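PDB 5U5G: 6-phosphogluconate dehydrogenase from Pseudomonas syringae, which probably catalyses the NADP(H)-linked interconversion of 2-oxopropylphosphonate and its alcohol, a late step in making the antibiotic fosfomycin. Local coordinates for residues Ser97-Pro101 with Gln170-Ile174; Asp117-Val123 with Ser136-Arg142. One frame throughout, in Å; residues are numbered along the deposited sequence.

Contact 1. Residues Ser97-Pro101 with Gln170-Ile174. With NAP (NADP nicotinamide-adenine-dinucleotide phosphate), chain E; 7VD ((2-oxopropyl)phosphonic acid), chain F.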
ATOM      1  N   SER A  97     -13.264  -7.138  17.899  1.00 21.88           N
ATOM      2  CA  SER A  97     -12.162  -6.345  18.422  1.00 19.05           C
ATOM      3  C   SER A  97     -10.827  -6.920  17.967  1.00 21.07           C
ATOM      4  O   SER A  97     -10.712  -8.092  17.599  1.00 21.08           O
ATOM      5  CB  SER A  97     -12.204  -6.299  19.956  1.00 19.76           C
ATOM      6  OG  SER A  97     -13.533  -6.064  20.416  1.00 22.76           O
ATOM      7  N   THR A  98      -9.802  -6.082  18.015  1.00 20.55           N
ATOM      8  CA  THR A  98      -8.437  -6.548  17.841  1.00 21.38           C
ATOM      9  C   THR A  98      -7.835  -6.726  19.227  1.00 20.34           C
ATOM     10  O   THR A  98      -7.691  -5.755  19.974  1.00 20.35           O
ATOM     11  CB  THR A  98      -7.614  -5.586  16.987  1.00 22.80           C
ATOM     12  OG1 THR A  98      -8.282  -5.398  15.731  1.00 18.89           O
ATOM     13  CG2 THR A  98      -6.240  -6.182  16.732  1.00 20.65           C
ATOM     14  N   ILE A  99      -7.523  -7.977  19.576  1.00 19.79           N
ATOM     15  CA  ILE A  99      -7.048  -8.337  20.907  1.00 18.04           C
ATOM     16  C   ILE A  99      -5.902  -9.325  20.744  1.00 21.98           C
ATOM     17  O   ILE A  99      -5.696  -9.893  19.668  1.00 23.42           O
ATOM     18  CB  ILE A  99      -8.157  -8.970  21.782  1.00 21.91           C
ATOM     19  CG1 ILE A  99      -8.659 -10.261  21.133  1.00 20.71           C
ATOM     20  CG2 ILE A  99      -9.323  -8.006  22.020  1.00 19.34           C
ATOM     21  CD1 ILE A  99      -9.639 -11.026  22.022  1.00 22.44           C
ATOM     22  N   ALA A 100      -5.164  -9.528  21.836  1.00 20.28           N
ATOM     23  CA  ALA A 100      -4.034 -10.449  21.833  1.00 21.32           C
ATOM     24  C   ALA A 100      -4.493 -11.863  21.476  1.00 21.10           C
ATOM     25  O   ALA A 100      -5.563 -12.301  21.920  1.00 22.93           O
ATOM     26  CB  ALA A 100      -3.357 -10.448  23.203  1.00 23.75           C
ATOM     27  N   PRO A 101      -3.733 -12.585  20.647  1.00 22.82           N
ATOM     28  CA  PRO A 101      -4.144 -13.949  20.261  1.00 23.73           C
ATOM     29  C   PRO A 101      -4.341 -14.882  21.447  1.00 23.19           C
ATOM     30  O   PRO A 101      -5.284 -15.679  21.441  1.00 23.98           O
ATOM     31  CB  PRO A 101      -2.991 -14.412  19.342  1.00 22.23           C
ATOM     32  CG  PRO A 101      -2.444 -13.110  18.757  1.00 20.55           C
ATOM     33  CD  PRO A 101      -2.544 -12.123  19.905  1.00 21.66           C
ATOM     34  N   GLN A 170      -6.426 -13.241  14.981  1.00 19.41           N
ATOM     35  CA  GLN A 170      -5.792 -12.084  15.609  1.00 20.65           C
ATOM     36  C   GLN A 170      -4.333 -11.973  15.195  1.00 21.09           C
ATOM     37  O   GLN A 170      -3.824 -10.864  15.014  1.00 19.16           O
ATOM     38  CB  GLN A 170      -5.902 -12.140  17.135  1.00 18.85           C
ATOM     39  CG  GLN A 170      -7.328 -11.964  17.686  1.00 21.62           C
ATOM     40  CD  GLN A 170      -7.927 -10.592  17.390  1.00 21.19           C
ATOM     41  OE1 GLN A 170      -7.226  -9.650  17.010  1.00 23.01           O
ATOM     42  NE2 GLN A 170      -9.223 -10.475  17.574  1.00 20.43           N
ATOM     43  N   ARG A 171      -3.646 -13.108  15.048  1.00 20.40           N
ATOM     44  CA  ARG A 171      -2.263 -13.073  14.580  1.00 18.87           C
ATOM     45  C   ARG A 171      -2.168 -12.362  13.240  1.00 18.05           C
ATOM     46  O   ARG A 171      -1.318 -11.484  13.048  1.00 19.54           O
ATOM     47  CB  ARG A 171      -1.703 -14.495  14.477  1.00 21.06           C
ATOM     48  CG  ARG A 171      -1.510 -15.156  15.829  1.00 23.48           C
ATOM     49  CD  ARG A 171      -1.027 -16.609  15.749  1.00 28.52           C
ATOM     50  NE  ARG A 171      -0.881 -17.116  17.112  1.00 34.42           N
ATOM     51  CZ  ARG A 171      -1.720 -17.959  17.713  1.00 35.95           C
ATOM     52  NH1 ARG A 171      -2.765 -18.466  17.067  1.00 35.91           N
ATOM     53  NH2 ARG A 171      -1.492 -18.320  18.964  1.00 41.37           N
ATOM     54  N   LEU A 172      -3.057 -12.718  12.306  1.00 18.79           N
ATOM     55  CA  LEU A 172      -3.049 -12.122  10.973  1.00 17.76           C
ATOM     56  C   LEU A 172      -3.447 -10.646  11.004  1.00 19.22           C
ATOM     57  O   LEU A 172      -2.866  -9.819  10.284  1.00 15.59           O
ATOM     58  CB  LEU A 172      -3.985 -12.919  10.070  1.00 17.87           C
ATOM     59  CG  LEU A 172      -3.435 -14.306   9.726  1.00 20.78           C
ATOM     60  CD1 LEU A 172      -4.559 -15.224   9.282  1.00 17.33           C
ATOM     61  CD2 LEU A 172      -2.370 -14.164   8.642  1.00 17.49           C
ATOM     62  N   LYS A 173      -4.449 -10.301  11.814  1.00 17.38           N
ATOM     63  CA  LYS A 173      -4.897  -8.917  11.903  1.00 18.22           C
ATOM     64  C   LYS A 173      -3.785  -8.010  12.416  1.00 18.36           C
ATOM     65  O   LYS A 173      -3.554  -6.929  11.860  1.00 17.75           O
ATOM     66  CB  LYS A 173      -6.134  -8.827  12.816  1.00 19.99           C
ATOM     67  CG  LYS A 173      -6.514  -7.388  13.263  1.00 16.56           C
ATOM     68  CD  LYS A 173      -7.096  -6.558  12.095  1.00 18.14           C
ATOM     69  CE  LYS A 173      -7.473  -5.117  12.564  1.00 17.56           C
ATOM     70  NZ  LYS A 173      -7.725  -4.196  11.405  1.00 20.75           N
ATOM     71  N   ILE A 174      -3.069  -8.451  13.460  1.00 15.99           N
ATOM     72  CA  ILE A 174      -2.016  -7.630  14.062  1.00 17.55           C
ATOM     73  C   ILE A 174      -0.888  -7.378  13.059  1.00 17.70           C
ATOM     74  O   ILE A 174      -0.355  -6.265  12.955  1.00 19.69           O
ATOM     75  CB  ILE A 174      -1.500  -8.313  15.345  1.00 18.60           C
ATOM     76  CG1 ILE A 174      -2.588  -8.342  16.429  1.00 20.81           C
ATOM     77  CG2 ILE A 174      -0.240  -7.629  15.863  1.00 17.39           C
ATOM     78  CD1 ILE A 174      -2.284  -9.319  17.560  1.00 18.97           C
TER
HETATM   79  PA  NAP E 301     -13.207   3.616  20.122  1.00 21.92           P
HETATM   80  O1A NAP E 301     -12.138   4.153  21.000  1.00 21.47           O
HETATM   81  O2A NAP E 301     -13.879   4.490  19.092  1.00 22.98           O
HETATM   82  O5B NAP E 301     -14.395   2.917  21.049  1.00 26.10           O
HETATM   83  C5B NAP E 301     -13.762   2.045  21.954  1.00 21.06           C
HETATM   84  C4B NAP E 301     -14.875   1.170  22.570  1.00 23.90           C
HETATM   85  O4B NAP E 301     -14.365   0.338  23.612  1.00 21.02           O
HETATM   86  C3B NAP E 301     -16.006   2.094  23.150  1.00 22.98           C
HETATM   87  O3B NAP E 301     -17.234   1.448  23.010  1.00 25.37           O
HETATM   88  C2B NAP E 301     -15.626   2.099  24.644  1.00 23.98           C
HETATM   89  O2B NAP E 301     -16.650   2.278  25.495  1.00 19.87           O
HETATM   90  C1B NAP E 301     -15.149   0.597  24.762  1.00 21.23           C
HETATM   91  N9A NAP E 301     -14.345   0.461  25.960  1.00 21.84           N
HETATM   92  C8A NAP E 301     -12.987   0.781  26.165  1.00 23.29           C
HETATM   93  N7A NAP E 301     -12.573   0.550  27.441  1.00 22.40           N
HETATM   94  C5A NAP E 301     -13.726   0.070  28.078  1.00 21.52           C
HETATM   95  C6A NAP E 301     -13.975  -0.344  29.398  1.00 24.38           C
HETATM   96  N6A NAP E 301     -12.976  -0.332  30.341  1.00 24.03           N
HETATM   97  N1A NAP E 301     -15.204  -0.769  29.787  1.00 25.97           N
HETATM   98  C2A NAP E 301     -16.169  -0.766  28.815  1.00 21.60           C
HETATM   99  N3A NAP E 301     -16.086  -0.410  27.526  1.00 22.32           N
HETATM  100  C4A NAP E 301     -14.833   0.012  27.173  1.00 22.05           C
HETATM  101  O3  NAP E 301     -12.342   2.416  19.408  1.00 24.01           O
HETATM  102  PN  NAP E 301     -12.823   2.028  17.932  1.00 20.74           P
HETATM  103  O1N NAP E 301     -14.278   1.786  17.831  1.00 23.16           O
HETATM  104  O2N NAP E 301     -12.014   2.696  16.843  1.00 18.50           O
HETATM  105  O5D NAP E 301     -12.163   0.419  17.789  1.00 23.44           O
HETATM  106  C5D NAP E 301     -12.920  -0.502  18.440  1.00 21.02           C
HETATM  107  C4D NAP E 301     -12.358  -1.862  18.068  1.00 23.07           C
HETATM  108  O4D NAP E 301     -12.409  -2.039  16.628  1.00 24.57           O
HETATM  109  C3D NAP E 301     -10.827  -1.925  18.478  1.00 21.37           C
HETATM  110  O3D NAP E 301     -10.539  -3.220  18.923  1.00 22.13           O
HETATM  111  C2D NAP E 301     -10.112  -1.625  17.179  1.00 21.09           C
HETATM  112  O2D NAP E 301      -8.851  -2.236  17.081  1.00 24.18           O
HETATM  113  C1D NAP E 301     -11.090  -2.309  16.169  1.00 23.85           C
HETATM  114  N1N NAP E 301     -10.966  -1.740  14.842  1.00 24.78           N
HETATM  115  C2N NAP E 301     -11.134  -0.349  14.603  1.00 24.72           C
HETATM  116  C3N NAP E 301     -11.084   0.112  13.305  1.00 25.22           C
HETATM  117  C7N NAP E 301     -11.285   1.535  13.016  1.00 25.77           C
HETATM  118  O7N NAP E 301     -11.292   1.986  11.869  1.00 26.45           O
HETATM  119  N7N NAP E 301     -11.532   2.417  14.053  1.00 25.78           N
HETATM  120  C4N NAP E 301     -10.891  -0.816  12.135  1.00 24.89           C
HETATM  121  C5N NAP E 301     -10.710  -2.220  12.506  1.00 21.95           C
HETATM  122  C6N NAP E 301     -10.733  -2.622  13.776  1.00 22.90           C
HETATM  123  P2B NAP E 301     -17.088   4.042  25.828  1.00 21.74           P
HETATM  124  O1X NAP E 301     -17.779   4.348  24.536  1.00 20.99           O
HETATM  125  O2X NAP E 301     -17.970   3.926  27.075  1.00 20.24           O
HETATM  126  O3X NAP E 301     -15.702   4.608  26.023  1.00 22.37           O
HETATM  127  P1  7VD F 302      -8.358  -0.727   9.573  1.00 22.86           P
HETATM  128  C1  7VD F 302      -8.182   0.191  11.128  1.00 25.91           C
HETATM  129  O2  7VD F 302      -7.637  -2.054   9.547  1.00 21.90           O
HETATM  130  O3  7VD F 302      -9.808  -0.922   9.197  1.00 20.55           O
HETATM  131  O4  7VD F 302      -7.703   0.248   8.624  1.00 26.38           O
HETATM  132  C6  7VD F 302      -7.568  -0.557  12.284  1.00 28.38           C
HETATM  133  O7  7VD F 302      -7.786  -1.755  12.460  1.00 26.91           O
HETATM  134  C8  7VD F 302      -6.682   0.255  13.190  1.00 29.09           C

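Contact 2. Residues Asp117-Val123 with Ser136-Arg142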
ATOM      1  N   ASP A 117     -20.220 -20.606  21.879  1.00 26.84           N
ATOM      2  CA  ASP A 117     -19.198 -20.449  20.851  1.00 27.09           C
ATOM      3  C   ASP A 117     -18.676 -19.022  20.795  1.00 30.42           C
ATOM      4  O   ASP A 117     -19.449 -18.077  20.603  1.00 25.30           O
ATOM      5  CB  ASP A 117     -19.720 -20.829  19.469  1.00 29.26           C
ATOM      6  CG  ASP A 117     -19.519 -22.298  19.164  1.00 33.45           C
ATOM      7  OD1 ASP A 117     -18.397 -22.672  18.740  1.00 31.24           O
ATOM      8  OD2 ASP A 117     -20.482 -23.064  19.356  1.00 31.48           O
ATOM      9  N   TYR A 118     -17.362 -18.879  20.939  1.00 25.44           N
ATOM     10  CA  TYR A 118     -16.664 -17.642  20.613  1.00 26.04           C
ATOM     11  C   TYR A 118     -16.292 -17.669  19.133  1.00 25.46           C
ATOM     12  O   TYR A 118     -15.715 -18.652  18.656  1.00 23.72           O
ATOM     13  CB  TYR A 118     -15.414 -17.505  21.487  1.00 24.82           C
ATOM     14  CG  TYR A 118     -14.672 -16.177  21.395  1.00 24.96           C
ATOM     15  CD1 TYR A 118     -15.209 -15.018  21.953  1.00 22.84           C
ATOM     16  CD2 TYR A 118     -13.411 -16.099  20.799  1.00 25.03           C
ATOM     17  CE1 TYR A 118     -14.525 -13.808  21.897  1.00 24.05           C
ATOM     18  CE2 TYR A 118     -12.718 -14.896  20.731  1.00 24.44           C
ATOM     19  CZ  TYR A 118     -13.284 -13.753  21.281  1.00 23.50           C
ATOM     20  OH  TYR A 118     -12.601 -12.559  21.219  1.00 24.01           O
ATOM     21  N   ILE A 119     -16.654 -16.616  18.401  1.00 24.11           N
ATOM     22  CA  ILE A 119     -16.182 -16.408  17.034  1.00 21.80           C
ATOM     23  C   ILE A 119     -15.244 -15.207  17.054  1.00 25.06           C
ATOM     24  O   ILE A 119     -15.658 -14.080  17.362  1.00 24.76           O
ATOM     25  CB  ILE A 119     -17.332 -16.207  16.041  1.00 22.02           C
ATOM     26  CG1 ILE A 119     -18.181 -17.485  15.923  1.00 25.17           C
ATOM     27  CG2 ILE A 119     -16.792 -15.820  14.664  1.00 21.75           C
ATOM     28  CD1 ILE A 119     -17.422 -18.703  15.396  1.00 27.69           C
ATOM     29  N   GLU A 120     -13.976 -15.466  16.757  1.00 22.80           N
ATOM     30  CA  GLU A 120     -12.914 -14.467  16.734  1.00 24.28           C
ATOM     31  C   GLU A 120     -12.913 -13.828  15.346  1.00 22.36           C
ATOM     32  O   GLU A 120     -12.558 -14.480  14.365  1.00 24.16           O
ATOM     33  CB  GLU A 120     -11.597 -15.166  17.074  1.00 22.73           C
ATOM     34  CG  GLU A 120     -10.294 -14.436  16.826  1.00 22.46           C
ATOM     35  CD  GLU A 120      -9.081 -15.371  16.980  1.00 22.80           C
ATOM     36  OE1 GLU A 120      -9.212 -16.456  17.595  1.00 22.35           O
ATOM     37  OE2 GLU A 120      -8.000 -15.031  16.466  1.00 20.15           O
ATOM     38  N   CYS A 121     -13.348 -12.564  15.245  1.00 20.29           N
ATOM     39  CA  CYS A 121     -13.660 -11.954  13.945  1.00 22.11           C
ATOM     40  C   CYS A 121     -13.115 -10.528  13.832  1.00 21.22           C
ATOM     41  O   CYS A 121     -13.879  -9.566  13.670  1.00 21.36           O
ATOM     42  CB  CYS A 121     -15.174 -11.981  13.714  1.00 20.97           C
ATOM     43  SG  CYS A 121     -15.716 -11.604  12.022  1.00 24.83           S
ATOM     44  N   PRO A 122     -11.790 -10.345  13.888  1.00 22.17           N
ATOM     45  CA  PRO A 122     -11.241  -9.004  13.640  1.00 21.68           C
ATOM     46  C   PRO A 122     -11.546  -8.576  12.210  1.00 23.28           C
ATOM     47  O   PRO A 122     -11.745  -9.412  11.323  1.00 21.08           O
ATOM     48  CB  PRO A 122      -9.735  -9.172  13.882  1.00 20.84           C
ATOM     49  CG  PRO A 122      -9.464 -10.657  13.686  1.00 20.83           C
ATOM     50  CD  PRO A 122     -10.729 -11.339  14.175  1.00 20.40           C
ATOM     51  N   VAL A 123     -11.629  -7.259  11.996  1.00 19.46           N
ATOM     52  CA  VAL A 123     -12.064  -6.715  10.715  1.00 19.97           C
ATOM     53  C   VAL A 123     -11.103  -5.631  10.244  1.00 19.34           C
ATOM     54  O   VAL A 123     -10.304  -5.096  11.013  1.00 19.97           O
ATOM     55  CB  VAL A 123     -13.498  -6.152  10.787  1.00 23.00           C
ATOM     56  CG1 VAL A 123     -14.501  -7.266  11.098  1.00 22.24           C
ATOM     57  CG2 VAL A 123     -13.573  -5.033  11.824  1.00 20.44           C
ATOM     58  N   SER A 136     -13.405  -6.324   5.369  1.00 23.00           N
ATOM     59  CA  SER A 136     -12.793  -7.645   5.322  1.00 24.63           C
ATOM     60  C   SER A 136     -12.767  -8.225   6.728  1.00 21.59           C
ATOM     61  O   SER A 136     -12.381  -7.543   7.681  1.00 26.87           O
ATOM     62  CB  SER A 136     -11.366  -7.593   4.769  1.00 23.47           C
ATOM     63  OG  SER A 136     -11.337  -7.000   3.490  1.00 32.68           O
ATOM     64  N   ALA A 137     -13.159  -9.481   6.855  1.00 21.87           N
ATOM     65  CA  ALA A 137     -13.114 -10.182   8.129  1.00 26.42           C
ATOM     66  C   ALA A 137     -12.100 -11.319   8.064  1.00 25.68           C
ATOM     67  O   ALA A 137     -11.888 -11.927   7.008  1.00 26.80           O
ATOM     68  CB  ALA A 137     -14.502 -10.723   8.514  1.00 22.52           C
ATOM     69  N   ILE A 138     -11.446 -11.565   9.199  1.00 25.43           N
ATOM     70  CA  ILE A 138     -10.608 -12.742   9.427  1.00 26.33           C
ATOM     71  C   ILE A 138     -11.223 -13.496  10.596  1.00 22.90           C
ATOM     72  O   ILE A 138     -11.476 -12.903  11.648  1.00 23.56           O
ATOM     73  CB  ILE A 138      -9.151 -12.358   9.744  1.00 22.33           C
ATOM     74  CG1 ILE A 138      -8.714 -11.161   8.895  1.00 23.96           C
ATOM     75  CG2 ILE A 138      -8.231 -13.579   9.588  1.00 20.33           C
ATOM     76  CD1 ILE A 138      -7.550 -10.379   9.496  1.00 21.13           C
ATOM     77  N   VAL A 139     -11.486 -14.783  10.419  1.00 26.09           N
ATOM     78  CA  VAL A 139     -12.391 -15.496  11.318  1.00 26.40           C
ATOM     79  C   VAL A 139     -11.736 -16.772  11.818  1.00 27.46           C
ATOM     80  O   VAL A 139     -11.318 -17.617  11.014  1.00 25.72           O
ATOM     81  CB  VAL A 139     -13.733 -15.832  10.636  1.00 26.69           C
ATOM     82  CG1 VAL A 139     -14.675 -16.505  11.627  1.00 25.49           C
ATOM     83  CG2 VAL A 139     -14.367 -14.587  10.048  1.00 25.39           C
ATOM     84  N   SER A 140     -11.682 -16.925  13.143  1.00 23.59           N
ATOM     85  CA  SER A 140     -11.273 -18.169  13.775  1.00 22.36           C
ATOM     86  C   SER A 140     -12.395 -18.677  14.671  1.00 26.60           C
ATOM     87  O   SER A 140     -13.158 -17.893  15.249  1.00 23.03           O
ATOM     88  CB  SER A 140     -10.006 -17.995  14.618  1.00 25.07           C
ATOM     89  OG  SER A 140      -8.893 -17.654  13.826  1.00 22.17           O
ATOM     90  N   GLY A 141     -12.469 -19.994  14.807  1.00 21.97           N
ATOM     91  CA  GLY A 141     -13.498 -20.612  15.608  1.00 25.76           C
ATOM     92  C   GLY A 141     -14.092 -21.836  14.939  1.00 30.04           C
ATOM     93  O   GLY A 141     -13.659 -22.246  13.854  1.00 22.37           O
ATOM     94  N   ARG A 142     -15.143 -22.415  15.585  1.00 25.66           N
ATOM     95  CA  ARG A 142     -15.617 -23.710  15.142  1.00 28.70           C
ATOM     96  C   ARG A 142     -16.549 -23.565  13.942  1.00 28.93           C
ATOM     97  O   ARG A 142     -17.261 -22.562  13.814  1.00 32.46           O
ATOM     98  CB  ARG A 142     -16.329 -24.419  16.281  1.00 28.56           C
ATOM     99  CG  ARG A 142     -15.455 -24.564  17.511  1.00 36.87           C
ATOM    100  CD  ARG A 142     -15.774 -25.855  18.263  1.00 43.36           C
ATOM    101  NE  ARG A 142     -17.192 -26.128  18.174  1.00 51.44           N
ATOM    102  CZ  ARG A 142     -17.732 -27.298  18.501  1.00 57.16           C
ATOM    103  NH1 ARG A 142     -16.960 -28.288  18.951  1.00 56.11           N
ATOM    104  NH2 ARG A 142     -19.043 -27.493  18.390  1.00 52.93           N
TER
HETATM  105  O   HOH W   1     -16.097 -21.203  18.078  1.00 28.67           O

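Contact 1. Residues Ser97-Pro101 with Gln170-Ile174
Gln170 sets its side-chain amide against the loop Ser97-Ile99, meeting it both in the amide plane and from above. NE2 lies 2.8 Å from Ser97 O, a bond only 9° out of the amide plane and nearly straight at hydrogen (163°). The backbone N of Ile99 reaches OE1 at 3.1 Å from well above the carbonyl plane, so this second bond uses no lone pair. The two bonds fix the rotation of the amide although Ile99 O, another acceptor, crowds OE1. CB and CG rest against Ile99 O, and a bend at chi2 (-64°) turns the amide towards the loop. The other flat group is the Arg171 guanidinium: Pro101 CB covers one of its faces towards the rim, while Glu105 takes its charge in a salt bridge. Pro101 CD, on the ring, meets the end methyl CD1 of Ile174 at 3.7 Å, packing the first turn of helix 101-113 on helix 168-196.

Closer to the ligands, Lys173 crosses Thr98 at about a right angle, its CE 3.3 Å from Thr98 OG1. The loop therefore flanks the lysine chain on its way to the ligand pocket, where NZ donates to the ketone O7 of (2-oxopropyl)phosphonic acid at 2.7 Å. Val123 O and Asn177 OD1 also bind this amine. On the loop, Thr98 N gives a hydrogen bond to the ribose O3D of NADP at 3.1 Å.

One loop thus touches the cofactor while the facing helix delivers the lysine that binds the presumed substrate, joining the Rossmann-type domain to the helical part. With the ketone carbon C6 3.3 Å from nicotinamide C4N, the geometry is consistent with hydride transfer between them, and the N-H donor at O7 would help polarise the carbonyl.

Contact 2. Residues Asp117-Val123 with Ser136-Arg142
Asp117 and Arg142 meet around a single water that three groups of the two segments grip: it donates to Asp117 OD1 and to Tyr118 O, the latter at 2.6 Å, and accepts from Arg142 N. It sits where two antiparallel strands of the Rossmann-type sheet splay apart; strand 117-124 ends the run of parallel strands and 135-139 turns back beside it. The same Asp117 OD1 faces Arg142 NE at 3.7 Å, a long salt bridge whose carboxylate and guanidinium planes stand 38° apart. Bends at chi2 and chi3 curl the arginine chain round OD1, with CB, CG and NE at similar distances from it, while the guanidinium carbon lies farther off; NE, buried here, has no closer polar partner.

Further in, Glu120 and Ser140 form an antiparallel hydrogen-bonded pair, Ser140 N to Glu120 O at 2.9 Å and Glu120 N to Ser140 O at 3.0 Å. Two residues on, Ile138 N gives Pro122 O a nearly straight bond (174°). Pro122 has no N-H to return, so Ile138 O instead lies against its CD at 3.1 Å and also takes a CA-H...O contact from Cys121.

On the face of Glu120, CG stands anti to the backbone N (chi1 167°) and the chain runs on extended, carrying the carboxylate over Ser140 CB. Gly167, His108 and Gln170 bind its oxygens, while Ser140 OG is held by Val163, Glu165 and Ala169, so this face is tied to the start of helix 168-196. Helix 143-156 covers the other face, where Ile119 CG2 meets Val139 CG1 at 3.8 Å. There Cys121 SG lies against two neighbouring methyl groups, Ala137 CB and Val139 CG2, 3.8 Å from each.

In the fold
From the N terminus, the chain builds the parallel part of the sheet, leaves strand 92-95 through loop 97-101 and enters helix 101-113. It returns as strand 117-124, passes through helix 126-131 and comes back antiparallel in strand 135-139, so that contact 2 closes a short loop. Helix 143-156 and the edge strand 157-162 follow before the long helix 168-196, whose first turns fold back on loop 97-101 and close the much wider loop of contact 1. Contact 2 therefore falls wholly within the span of contact 1. The two also meet in space, because helix 168-196 lies on strand 117-124, and both touch the second subunit.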